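Local coordinates for protein (lectin) (Hyacinthoides hispanica, PDB 1B2P) that binds mannose as a bulb-type lectin of a monocot, probably recognising mannose-bearing glycans through shallow sites on its beta-sheets, at residues 42-47 / 103-108; 64-69 / 74-79; 72-75 / 81-84. All blocks are in the same frame, centred on the assembly; numbering follows the deposited sequence.

Contact 1. Residues 42-47 / 103-108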
ATOM      1  N   LEU A  42      -6.151 -17.594  17.236  1.00 13.46           N
ATOM      2  CA  LEU A  42      -6.330 -16.421  16.267  1.00 12.74           C
ATOM      3  C   LEU A  42      -6.410 -15.210  17.170  1.00 13.82           C
ATOM      4  O   LEU A  42      -7.251 -15.152  18.092  1.00 15.69           O
ATOM      5  CB  LEU A  42      -7.680 -16.723  15.590  1.00 13.48           C
ATOM      6  CG  LEU A  42      -8.211 -15.513  14.703  1.00 14.73           C
ATOM      7  CD1 LEU A  42      -7.286 -15.193  13.563  1.00 19.30           C
ATOM      8  CD2 LEU A  42      -9.584 -15.930  14.253  1.00 16.58           C
ATOM      9  N   VAL A  43      -5.465 -14.291  16.936  1.00 12.37           N
ATOM     10  CA  VAL A  43      -5.184 -13.245  17.940  1.00 11.81           C
ATOM     11  C   VAL A  43      -5.224 -11.835  17.315  1.00 14.54           C
ATOM     12  O   VAL A  43      -4.629 -11.714  16.239  1.00 14.24           O
ATOM     13  CB  VAL A  43      -3.770 -13.415  18.585  1.00 14.45           C
ATOM     14  CG1 VAL A  43      -3.598 -12.441  19.735  1.00 16.44           C
ATOM     15  CG2 VAL A  43      -3.682 -14.941  19.030  1.00 16.75           C
ATOM     16  N   LEU A  44      -5.770 -10.869  18.032  1.00 14.19           N
ATOM     17  CA  LEU A  44      -5.624  -9.440  17.598  1.00 13.34           C
ATOM     18  C   LEU A  44      -4.556  -8.783  18.516  1.00 14.77           C
ATOM     19  O   LEU A  44      -4.701  -8.825  19.726  1.00 16.02           O
ATOM     20  CB  LEU A  44      -6.933  -8.746  17.822  1.00 14.54           C
ATOM     21  CG  LEU A  44      -6.983  -7.213  17.544  1.00 16.28           C
ATOM     22  CD1 LEU A  44      -6.771  -6.998  16.033  1.00 17.59           C
ATOM     23  CD2 LEU A  44      -8.352  -6.745  17.986  1.00 19.98           C
ATOM     24  N   TYR A  45      -3.535  -8.277  17.882  1.00 13.32           N
ATOM     25  CA  TYR A  45      -2.436  -7.605  18.559  1.00 15.67           C
ATOM     26  C   TYR A  45      -2.535  -6.088  18.293  1.00 19.76           C
ATOM     27  O   TYR A  45      -2.923  -5.628  17.245  1.00 18.19           O
ATOM     28  CB  TYR A  45      -1.111  -8.007  18.008  1.00 16.17           C
ATOM     29  CG  TYR A  45      -0.707  -9.393  18.518  1.00 19.11           C
ATOM     30  CD1 TYR A  45      -0.093  -9.531  19.769  1.00 20.38           C
ATOM     31  CD2 TYR A  45      -0.961 -10.513  17.756  1.00 16.98           C
ATOM     32  CE1 TYR A  45       0.292 -10.826  20.139  1.00 21.17           C
ATOM     33  CE2 TYR A  45      -0.619 -11.828  18.108  1.00 20.65           C
ATOM     34  CZ  TYR A  45       0.049 -11.893  19.355  1.00 22.05           C
ATOM     35  OH  TYR A  45       0.347 -13.144  19.823  1.00 24.42           O
ATOM     36  N   ASP A  46      -2.215  -5.329  19.361  1.00 17.68           N
ATOM     37  CA  ASP A  46      -1.946  -3.868  19.139  1.00 14.22           C
ATOM     38  C   ASP A  46      -0.475  -3.758  19.336  1.00 18.93           C
ATOM     39  O   ASP A  46      -0.035  -3.990  20.503  1.00 20.13           O
ATOM     40  CB  ASP A  46      -2.786  -3.072  20.144  1.00 15.70           C
ATOM     41  CG  ASP A  46      -2.543  -1.538  20.093  1.00 17.24           C
ATOM     42  OD1 ASP A  46      -1.517  -1.176  19.551  1.00 20.63           O
ATOM     43  OD2 ASP A  46      -3.480  -0.909  20.595  1.00 19.11           O
ATOM     44  N   ASN A  47       0.373  -3.547  18.379  1.00 18.45           N
ATOM     45  CA  ASN A  47       1.813  -3.734  18.536  1.00 20.58           C
ATOM     46  C   ASN A  47       2.148  -5.133  18.996  1.00 22.18           C
ATOM     47  O   ASN A  47       1.654  -6.089  18.395  1.00 19.02           O
ATOM     48  CB  ASN A  47       2.355  -2.587  19.417  1.00 21.41           C
ATOM     49  CG  ASN A  47       2.338  -1.261  18.671  1.00 24.39           C
ATOM     50  OD1 ASN A  47       2.347  -0.253  19.389  1.00 27.68           O
ATOM     51  ND2 ASN A  47       2.436  -1.262  17.369  1.00 19.69           N
ATOM     52  N   ARG A 103      -9.803  -0.136  15.700  1.00 13.79           N
ATOM     53  CA  ARG A 103      -9.239  -1.340  16.394  1.00 14.01           C
ATOM     54  C   ARG A 103     -10.344  -2.331  16.653  1.00 15.55           C
ATOM     55  O   ARG A 103     -10.008  -3.391  17.158  1.00 15.72           O
ATOM     56  CB  ARG A 103      -8.498  -0.978  17.728  1.00 15.57           C
ATOM     57  CG  ARG A 103      -7.344  -2.026  17.965  1.00 17.05           C
ATOM     58  CD  ARG A 103      -6.682  -1.612  19.374  1.00 17.94           C
ATOM     59  NE  ARG A 103      -7.666  -1.775  20.433  1.00 17.39           N
ATOM     60  CZ  ARG A 103      -7.164  -1.626  21.756  1.00 20.71           C
ATOM     61  NH1 ARG A 103      -5.890  -1.406  21.935  1.00 20.06           N
ATOM     62  NH2 ARG A 103      -8.105  -1.769  22.655  1.00 23.36           N
ATOM     63  N   ASN A 104     -11.586  -2.185  16.161  1.00 14.15           N
ATOM     64  CA  ASN A 104     -12.558  -3.254  16.275  1.00 12.53           C
ATOM     65  C   ASN A 104     -12.460  -4.204  15.039  1.00 13.02           C
ATOM     66  O   ASN A 104     -11.949  -3.685  14.031  1.00 15.94           O
ATOM     67  CB  ASN A 104     -13.928  -2.595  16.266  1.00 14.22           C
ATOM     68  CG  ASN A 104     -14.976  -3.343  17.060  1.00 15.94           C
ATOM     69  OD1 ASN A 104     -14.669  -4.356  17.687  1.00 18.45           O
ATOM     70  ND2 ASN A 104     -16.221  -2.858  17.016  1.00 17.25           N
ATOM     71  N   VAL A 105     -12.761  -5.427  15.310  1.00 12.59           N
ATOM     72  CA  VAL A 105     -12.819  -6.354  14.053  1.00 11.74           C
ATOM     73  C   VAL A 105     -14.247  -6.759  13.982  1.00 13.69           C
ATOM     74  O   VAL A 105     -14.903  -7.195  14.941  1.00 14.34           O
ATOM     75  CB  VAL A 105     -12.045  -7.646  14.391  1.00 13.27           C
ATOM     76  CG1 VAL A 105     -12.335  -8.702  13.300  1.00 17.67           C
ATOM     77  CG2 VAL A 105     -10.564  -7.317  14.457  1.00 18.37           C
ATOM     78  N   VAL A 106     -14.954  -6.520  12.811  1.00 11.64           N
ATOM     79  CA  VAL A 106     -16.347  -6.580  12.661  1.00 10.16           C
ATOM     80  C   VAL A 106     -16.714  -7.452  11.397  1.00 10.85           C
ATOM     81  O   VAL A 106     -16.040  -7.217  10.425  1.00 12.57           O
ATOM     82  CB  VAL A 106     -16.959  -5.142  12.514  1.00 10.46           C
ATOM     83  CG1 VAL A 106     -18.467  -5.155  12.558  1.00 11.54           C
ATOM     84  CG2 VAL A 106     -16.414  -4.160  13.608  1.00 14.37           C
ATOM     85  N   ILE A 107     -17.760  -8.208  11.615  1.00 10.38           N
ATOM     86  CA  ILE A 107     -18.263  -8.949  10.436  1.00 10.91           C
ATOM     87  C   ILE A 107     -19.494  -8.195   9.950  1.00 12.66           C
ATOM     88  O   ILE A 107     -20.412  -8.003  10.754  1.00 13.60           O
ATOM     89  CB  ILE A 107     -18.672 -10.378  10.842  1.00 11.56           C
ATOM     90  CG1 ILE A 107     -17.389 -11.077  11.284  1.00 13.97           C
ATOM     91  CG2 ILE A 107     -19.367 -11.092   9.639  1.00 14.61           C
ATOM     92  CD1 ILE A 107     -17.686 -12.581  11.820  1.00 13.75           C
ATOM     93  N   TYR A 108     -19.620  -7.837   8.700  1.00 11.34           N
ATOM     94  CA  TYR A 108     -20.813  -7.228   8.172  1.00  9.92           C
ATOM     95  C   TYR A 108     -21.461  -8.112   7.059  1.00 10.63           C
ATOM     96  O   TYR A 108     -20.681  -8.653   6.304  1.00 13.16           O
ATOM     97  CB  TYR A 108     -20.354  -5.899   7.426  1.00 10.03           C
ATOM     98  CG  TYR A 108     -19.757  -4.819   8.303  1.00 11.84           C
ATOM     99  CD1 TYR A 108     -20.649  -3.899   8.852  1.00 12.84           C
ATOM    100  CD2 TYR A 108     -18.399  -4.741   8.554  1.00 12.76           C
ATOM    101  CE1 TYR A 108     -20.145  -2.878   9.672  1.00 13.46           C
ATOM    102  CE2 TYR A 108     -17.858  -3.698   9.352  1.00 11.14           C
ATOM    103  CZ  TYR A 108     -18.802  -2.825   9.896  1.00 12.80           C
ATOM    104  OH  TYR A 108     -18.269  -1.811  10.684  1.00 12.97           O
TER

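Contact 2. Residues 64-69 / 74-79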
ATOM      1  N   ARG A  64      -6.601 -22.945  10.211  1.00 16.29           N
ATOM      2  CA  ARG A  64      -6.965 -21.769   9.264  1.00 17.87           C
ATOM      3  C   ARG A  64      -8.183 -21.119   9.783  1.00 16.40           C
ATOM      4  O   ARG A  64      -8.993 -21.726  10.489  1.00 16.02           O
ATOM      5  CB  ARG A  64      -7.212 -22.344   7.857  1.00 18.02           C
ATOM      6  CG  ARG A  64      -8.359 -23.322   7.800  1.00 20.18           C
ATOM      7  CD  ARG A  64      -8.406 -23.985   6.369  1.00 24.37           C
ATOM      8  NE  ARG A  64      -9.599 -24.802   6.172  1.00 27.76           N
ATOM      9  CZ  ARG A  64      -9.630 -26.104   6.588  1.00 29.69           C
ATOM     10  NH1 ARG A  64      -8.602 -26.652   7.252  1.00 30.62           N
ATOM     11  NH2 ARG A  64     -10.746 -26.778   6.348  1.00 32.82           N
ATOM     12  N   ALA A  65      -8.350 -19.815   9.399  1.00 14.43           N
ATOM     13  CA  ALA A  65      -9.620 -19.155   9.705  1.00 15.26           C
ATOM     14  C   ALA A  65     -10.381 -18.863   8.349  1.00 14.91           C
ATOM     15  O   ALA A  65      -9.670 -18.422   7.465  1.00 17.26           O
ATOM     16  CB  ALA A  65      -9.284 -17.863  10.462  1.00 15.98           C
ATOM     17  N   VAL A  66     -11.666 -19.161   8.524  1.00 16.44           N
ATOM     18  CA  VAL A  66     -12.475 -18.916   7.269  1.00 16.48           C
ATOM     19  C   VAL A  66     -13.716 -18.231   7.729  1.00 13.63           C
ATOM     20  O   VAL A  66     -14.263 -18.423   8.815  1.00 15.40           O
ATOM     21  CB  VAL A  66     -12.762 -20.246   6.599  1.00 21.28           C
ATOM     22  CG1 VAL A  66     -11.412 -20.888   6.300  1.00 25.62           C
ATOM     23  CG2 VAL A  66     -13.542 -21.138   7.507  1.00 25.75           C
ATOM     24  N   LEU A  67     -14.324 -17.424   6.800  1.00 11.85           N
ATOM     25  CA  LEU A  67     -15.601 -16.793   7.074  1.00 13.44           C
ATOM     26  C   LEU A  67     -16.659 -17.492   6.258  1.00 13.57           C
ATOM     27  O   LEU A  67     -16.516 -17.569   5.044  1.00 17.17           O
ATOM     28  CB  LEU A  67     -15.444 -15.284   6.699  1.00 12.56           C
ATOM     29  CG  LEU A  67     -16.742 -14.563   7.023  1.00 15.69           C
ATOM     30  CD1 LEU A  67     -17.152 -14.462   8.506  1.00 16.24           C
ATOM     31  CD2 LEU A  67     -16.551 -13.106   6.515  1.00 13.90           C
ATOM     32  N   GLN A  68     -17.542 -18.204   6.956  1.00 12.33           N
ATOM     33  CA  GLN A  68     -18.494 -19.064   6.215  1.00 14.40           C
ATOM     34  C   GLN A  68     -19.565 -18.236   5.554  1.00 15.68           C
ATOM     35  O   GLN A  68     -19.784 -17.025   5.851  1.00 14.66           O
ATOM     36  CB  GLN A  68     -19.245 -19.962   7.181  1.00 17.99           C
ATOM     37  CG  GLN A  68     -18.152 -20.821   7.865  1.00 22.46           C
ATOM     38  CD  GLN A  68     -18.643 -21.976   8.672  1.00 33.70           C
ATOM     39  OE1 GLN A  68     -19.635 -21.771   9.371  1.00 40.05           O
ATOM     40  NE2 GLN A  68     -17.867 -23.076   8.536  1.00 37.42           N
ATOM     41  N   PRO A  69     -20.424 -18.865   4.701  1.00 15.00           N
ATOM     42  CA  PRO A  69     -21.342 -18.026   3.929  1.00 15.48           C
ATOM     43  C   PRO A  69     -22.526 -17.591   4.779  1.00 17.09           C
ATOM     44  O   PRO A  69     -23.357 -16.866   4.163  1.00 19.16           O
ATOM     45  CB  PRO A  69     -21.910 -19.011   2.849  1.00 20.53           C
ATOM     46  CG  PRO A  69     -20.906 -20.109   2.849  1.00 20.30           C
ATOM     47  CD  PRO A  69     -20.065 -20.162   4.063  1.00 16.94           C
ATOM     48  N   VAL A  74     -14.760 -19.075  11.544  1.00 14.91           N
ATOM     49  CA  VAL A  74     -14.456 -20.374  12.286  1.00 16.45           C
ATOM     50  C   VAL A  74     -12.988 -20.502  12.145  1.00 16.69           C
ATOM     51  O   VAL A  74     -12.195 -20.027  11.369  1.00 19.00           O
ATOM     52  CB  VAL A  74     -15.062 -21.602  11.616  1.00 18.69           C
ATOM     53  CG1 VAL A  74     -16.571 -21.512  11.738  1.00 19.76           C
ATOM     54  CG2 VAL A  74     -14.680 -21.656  10.140  1.00 23.05           C
ATOM     55  N   VAL A  75     -12.358 -21.274  13.143  1.00 14.23           N
ATOM     56  CA  VAL A  75     -10.996 -21.720  13.081  1.00 14.35           C
ATOM     57  C   VAL A  75     -11.033 -23.330  13.013  1.00 16.30           C
ATOM     58  O   VAL A  75     -11.789 -23.843  13.798  1.00 17.23           O
ATOM     59  CB  VAL A  75     -10.274 -21.335  14.407  1.00 15.44           C
ATOM     60  CG1 VAL A  75      -8.871 -21.884  14.437  1.00 15.64           C
ATOM     61  CG2 VAL A  75     -10.246 -19.795  14.586  1.00 17.98           C
ATOM     62  N   ILE A  76     -10.374 -23.733  11.975  1.00 16.26           N
ATOM     63  CA  ILE A  76     -10.532 -25.181  11.643  1.00 19.12           C
ATOM     64  C   ILE A  76      -9.145 -25.768  11.569  1.00 19.21           C
ATOM     65  O   ILE A  76      -8.186 -25.199  11.082  1.00 19.00           O
ATOM     66  CB  ILE A  76     -11.161 -25.333  10.235  1.00 21.23           C
ATOM     67  CG1 ILE A  76     -12.523 -24.699  10.165  1.00 24.11           C
ATOM     68  CG2 ILE A  76     -11.213 -26.862   9.934  1.00 26.47           C
ATOM     69  CD1 ILE A  76     -13.096 -24.695   8.720  1.00 27.08           C
ATOM     70  N   THR A  77      -8.931 -27.011  12.137  1.00 21.49           N
ATOM     71  CA  THR A  77      -7.572 -27.549  12.067  1.00 21.44           C
ATOM     72  C   THR A  77      -7.247 -28.299  10.775  1.00 22.25           C
ATOM     73  O   THR A  77      -8.167 -28.484  10.009  1.00 23.88           O
ATOM     74  CB  THR A  77      -7.401 -28.597  13.231  1.00 22.90           C
ATOM     75  OG1 THR A  77      -8.214 -29.739  12.892  1.00 24.13           O
ATOM     76  CG2 THR A  77      -7.908 -28.019  14.541  1.00 19.41           C
ATOM     77  N   ASN A  78      -6.037 -28.798  10.660  1.00 24.86           N
ATOM     78  CA  ASN A  78      -5.698 -29.548   9.421  1.00 29.76           C
ATOM     79  C   ASN A  78      -6.312 -30.925   9.438  1.00 29.80           C
ATOM     80  O   ASN A  78      -6.176 -31.602   8.398  1.00 34.09           O
ATOM     81  CB  ASN A  78      -4.202 -29.681   9.177  1.00 29.43           C
ATOM     82  CG  ASN A  78      -3.396 -30.362  10.301  1.00 30.87           C
ATOM     83  OD1 ASN A  78      -2.156 -30.232  10.312  1.00 35.67           O
ATOM     84  ND2 ASN A  78      -4.049 -31.003  11.211  1.00 26.37           N
ATOM     85  N   GLU A  79      -7.069 -31.343  10.420  1.00 30.78           N
ATOM     86  CA  GLU A  79      -7.925 -32.513  10.379  1.00 33.83           C
ATOM     87  C   GLU A  79      -9.383 -32.181  10.267  1.00 34.16           C
ATOM     88  O   GLU A  79     -10.317 -32.954  10.499  1.00 34.06           O
ATOM     89  CB  GLU A  79      -7.700 -33.389  11.653  1.00 34.68           C
ATOM     90  CG  GLU A  79      -6.262 -33.793  11.897  1.00 39.79           C
ATOM     91  CD  GLU A  79      -5.839 -34.902  10.935  1.00 43.26           C
ATOM     92  OE1 GLU A  79      -6.712 -35.726  10.559  1.00 44.25           O
ATOM     93  OE2 GLU A  79      -4.668 -34.925  10.510  1.00 44.26           O
TER

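Contact 3. Residues 72-75 / 81-84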
ATOM      1  N   VAL A  72     -20.467 -16.667   9.876  1.00 13.74           N
ATOM      2  CA  VAL A  72     -19.751 -17.198  11.095  1.00 14.32           C
ATOM      3  C   VAL A  72     -18.330 -17.344  10.831  1.00 14.51           C
ATOM      4  O   VAL A  72     -17.886 -17.982   9.796  1.00 15.39           O
ATOM      5  CB  VAL A  72     -20.339 -18.569  11.476  1.00 16.66           C
ATOM      6  CG1 VAL A  72     -19.529 -19.253  12.584  1.00 18.12           C
ATOM      7  CG2 VAL A  72     -21.815 -18.388  11.772  1.00 18.42           C
ATOM      8  N   LEU A  73     -17.428 -16.799  11.620  1.00 13.71           N
ATOM      9  CA  LEU A  73     -16.007 -16.989  11.471  1.00 13.21           C
ATOM     10  C   LEU A  73     -15.577 -18.241  12.234  1.00 14.25           C
ATOM     11  O   LEU A  73     -16.093 -18.448  13.322  1.00 15.69           O
ATOM     12  CB  LEU A  73     -15.303 -15.793  12.167  1.00 15.75           C
ATOM     13  CG  LEU A  73     -13.785 -15.824  12.245  1.00 15.67           C
ATOM     14  CD1 LEU A  73     -13.179 -15.745  10.851  1.00 16.23           C
ATOM     15  CD2 LEU A  73     -13.309 -14.627  13.109  1.00 17.16           C
ATOM     16  N   VAL A  74     -14.760 -19.075  11.544  1.00 14.91           N
ATOM     17  CA  VAL A  74     -14.456 -20.374  12.286  1.00 16.45           C
ATOM     18  C   VAL A  74     -12.988 -20.502  12.145  1.00 16.69           C
ATOM     19  O   VAL A  74     -12.195 -20.027  11.369  1.00 19.00           O
ATOM     20  CB  VAL A  74     -15.062 -21.602  11.616  1.00 18.69           C
ATOM     21  CG1 VAL A  74     -16.571 -21.512  11.738  1.00 19.76           C
ATOM     22  CG2 VAL A  74     -14.680 -21.656  10.140  1.00 23.05           C
ATOM     23  N   VAL A  75     -12.358 -21.274  13.143  1.00 14.23           N
ATOM     24  CA  VAL A  75     -10.996 -21.720  13.081  1.00 14.35           C
ATOM     25  C   VAL A  75     -11.033 -23.330  13.013  1.00 16.30           C
ATOM     26  O   VAL A  75     -11.789 -23.843  13.798  1.00 17.23           O
ATOM     27  CB  VAL A  75     -10.274 -21.335  14.407  1.00 15.44           C
ATOM     28  CG1 VAL A  75      -8.871 -21.884  14.437  1.00 15.64           C
ATOM     29  CG2 VAL A  75     -10.246 -19.795  14.586  1.00 17.98           C
ATOM     30  N   VAL A  81     -11.267 -30.332  12.125  1.00 28.11           N
ATOM     31  CA  VAL A  81     -12.027 -30.164  13.328  1.00 26.76           C
ATOM     32  C   VAL A  81     -12.244 -28.636  13.590  1.00 25.06           C
ATOM     33  O   VAL A  81     -11.220 -27.944  13.582  1.00 24.20           O
ATOM     34  CB  VAL A  81     -11.236 -30.713  14.557  1.00 29.75           C
ATOM     35  CG1 VAL A  81     -12.008 -30.441  15.832  1.00 30.75           C
ATOM     36  CG2 VAL A  81     -10.966 -32.206  14.319  1.00 32.91           C
ATOM     37  N   THR A  82     -13.455 -28.227  13.790  1.00 25.15           N
ATOM     38  CA  THR A  82     -13.668 -26.786  14.083  1.00 24.51           C
ATOM     39  C   THR A  82     -13.405 -26.618  15.580  1.00 26.32           C
ATOM     40  O   THR A  82     -14.044 -27.207  16.455  1.00 27.87           O
ATOM     41  CB  THR A  82     -15.112 -26.396  13.756  1.00 26.73           C
ATOM     42  OG1 THR A  82     -15.244 -26.587  12.322  1.00 28.36           O
ATOM     43  CG2 THR A  82     -15.437 -24.957  14.142  1.00 28.84           C
ATOM     44  N   VAL A  83     -12.503 -25.713  15.960  1.00 21.55           N
ATOM     45  CA  VAL A  83     -12.182 -25.498  17.324  1.00 20.00           C
ATOM     46  C   VAL A  83     -12.694 -24.201  17.919  1.00 21.24           C
ATOM     47  O   VAL A  83     -12.820 -23.977  19.108  1.00 20.81           O
ATOM     48  CB  VAL A  83     -10.691 -25.556  17.598  1.00 21.94           C
ATOM     49  CG1 VAL A  83     -10.121 -26.958  17.320  1.00 22.67           C
ATOM     50  CG2 VAL A  83      -9.859 -24.533  16.782  1.00 22.52           C
ATOM     51  N   TRP A  84     -13.341 -23.352  16.989  1.00 17.60           N
ATOM     52  CA  TRP A  84     -13.893 -22.131  17.521  1.00 17.06           C
ATOM     53  C   TRP A  84     -14.882 -21.538  16.448  1.00 16.68           C
ATOM     54  O   TRP A  84     -14.471 -21.746  15.334  1.00 17.62           O
ATOM     55  CB  TRP A  84     -12.836 -21.044  17.819  1.00 20.44           C
ATOM     56  CG  TRP A  84     -13.373 -19.794  18.440  1.00 21.59           C
ATOM     57  CD1 TRP A  84     -13.526 -19.499  19.797  1.00 23.07           C
ATOM     58  CD2 TRP A  84     -13.818 -18.586  17.747  1.00 20.21           C
ATOM     59  NE1 TRP A  84     -14.069 -18.247  19.912  1.00 24.98           N
ATOM     60  CE2 TRP A  84     -14.260 -17.662  18.703  1.00 21.84           C
ATOM     61  CE3 TRP A  84     -13.797 -18.285  16.379  1.00 21.76           C
ATOM     62  CZ2 TRP A  84     -14.752 -16.391  18.362  1.00 23.00           C
ATOM     63  CZ3 TRP A  84     -14.299 -17.004  16.045  1.00 19.98           C
ATOM     64  CH2 TRP A  84     -14.744 -16.083  17.019  1.00 21.09           C
TER

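Contact 1. Residues 42-47 / 103-108
With CG turned anti to the backbone N (chi1 176°), Asp46 sends its carboxylate out of strand 42-46 to meet Arg103, whose chain bends at chi3 and brings NH1 round to it. The pair joins two of the three sheets of the beta-prism II fold of monocot lectins; no backbone hydrogen bond links the two segments. Arg103 NH1 donates to Asp46 OD2 over 2.8 Å, lying on the anti lone pair of that oxygen, while OD2 sits at the edge of the guanidinium, in its plane. The bond is bent (144° at the hydrogen), and the two flat groups stand 81° apart; OD2 alone meets NH1, while OD1 is taken by His30 ND1. Arg103 NE donates to Thr117 O of the second subunit, which ties the salt bridge into the assembly. Tyr45 and Tyr108 close two copies of the family's QXDXNXVXY mannose-binding motif, and each hydroxyl is bonded to the motif glutamine, Gln37 OE1 or Gln100 OE1. Farther along the strands Leu44 and Val105 slide past each other in opposite directions: Leu44 CD2 lies 3.8 Å from Arg103 O, and Leu44 CD1 ends 4.1 Å from Val105 CG2.

Contact 2. Residues 64-69 / 74-79
Arg64 and Ile76, and then Val66 and Val74, form the hydrogen-bonded pairs of an antiparallel hairpin, strands 64-67 and 74-76. In the first pair both N-to-O bonds (Arg64 N to Ile76 O and Ile76 N to Arg64 O) measure 2.9 Å; between the two pairs Ala65 and Val75 make a non-hydrogen-bonded one. CA-H...O contacts add to this, Ala65 CA lying 3.2 Å from Val74 O. Apolar contacts gather on the face that carries Arg64, Val66, Val74 and Ile76, where Val66 CG2 meets Ile76 CD1 at 3.8 Å. Polar side chains then lie over this apolar patch. With CG between the backbone N and the carbonyl carbon (chi1 62°) and the chain extended to NE, Arg64 lays its guanidinium face on Ile76, whose CB stands 4.0 Å above the plane, over its centre; Arg64 NH1 adds a weak bond to Thr77 O at 3.3 Å. Gln68 crosses Val74 at about a right angle, its CD 3.7 Å from Val74 CG1. On the other face Ala65 and Val75 pack on Met36. Gln68 and Val74 occupy positions of the family's QXDXNXVXY motif, but Val72 and Ile76 stand where it has asparagine and tyrosine. With aliphatic side chains at those two positions, this copy lacks two of the polar groups that hold the sugar and is probably poorly equipped to bind mannose.

Contact 3. Residues 72-75 / 81-84
Val75 O is approached by two neighbouring residues of strand 82-84: Val83 N donates to it over 2.9 Å, and the CA-H of Thr82 comes in beside that bond, with CA 3.5 Å away. Trp84 O is likewise shared, accepting Val75 N at 3.1 Å and a CA-H...O contact from Val74 CA at 3.3 Å. This is a classic beta bulge: Val83 and Trp84 both face Val75, in the hairpin that adds an edge strand, 82-85, to a four-stranded sheet of the beta-prism II fold. With two residues set against one, Val83 and Val75 cross obliquely, Val83 CG2 lying 3.7 Å from Val75 CG1. Trp84 holds its CG anti to the backbone N (chi1 -177°), a setting that carries the six-membered ring back along strand 73-75 to Leu73. There CZ3 lies 3.6 Å from Leu73 O, approached obliquely, and 3.9 Å from Leu73 CD2. Val75 CG2 reaches the same ring near CE3. Thr54 also touches the indole, while Leu73 and Val75 rest on Leu42 of strand 42-46.

Contacts 2 and 3 share strand 73-76 and belong to one sheet, with centres about 5 Å apart; Val75 pairs with Ala65 on one flank and Trp84 on the other. Contact 1 joins the other two sheets of the prism, its centre about 17 Å from that of contact 2 and 16 Å from that of contact 3. All three meet in the hydrophobic core: Leu42 CD2 lies 3.9 Å from Val75 CG2, and Ile107 CD1 lies 3.8 Å from Leu67 CD1. The segments of contact 1 carry parts of two motif copies that probably bind mannose, whereas the middle copy along the chain, within contacts 2 and 3, is altered and probably does not. The structure is unligated.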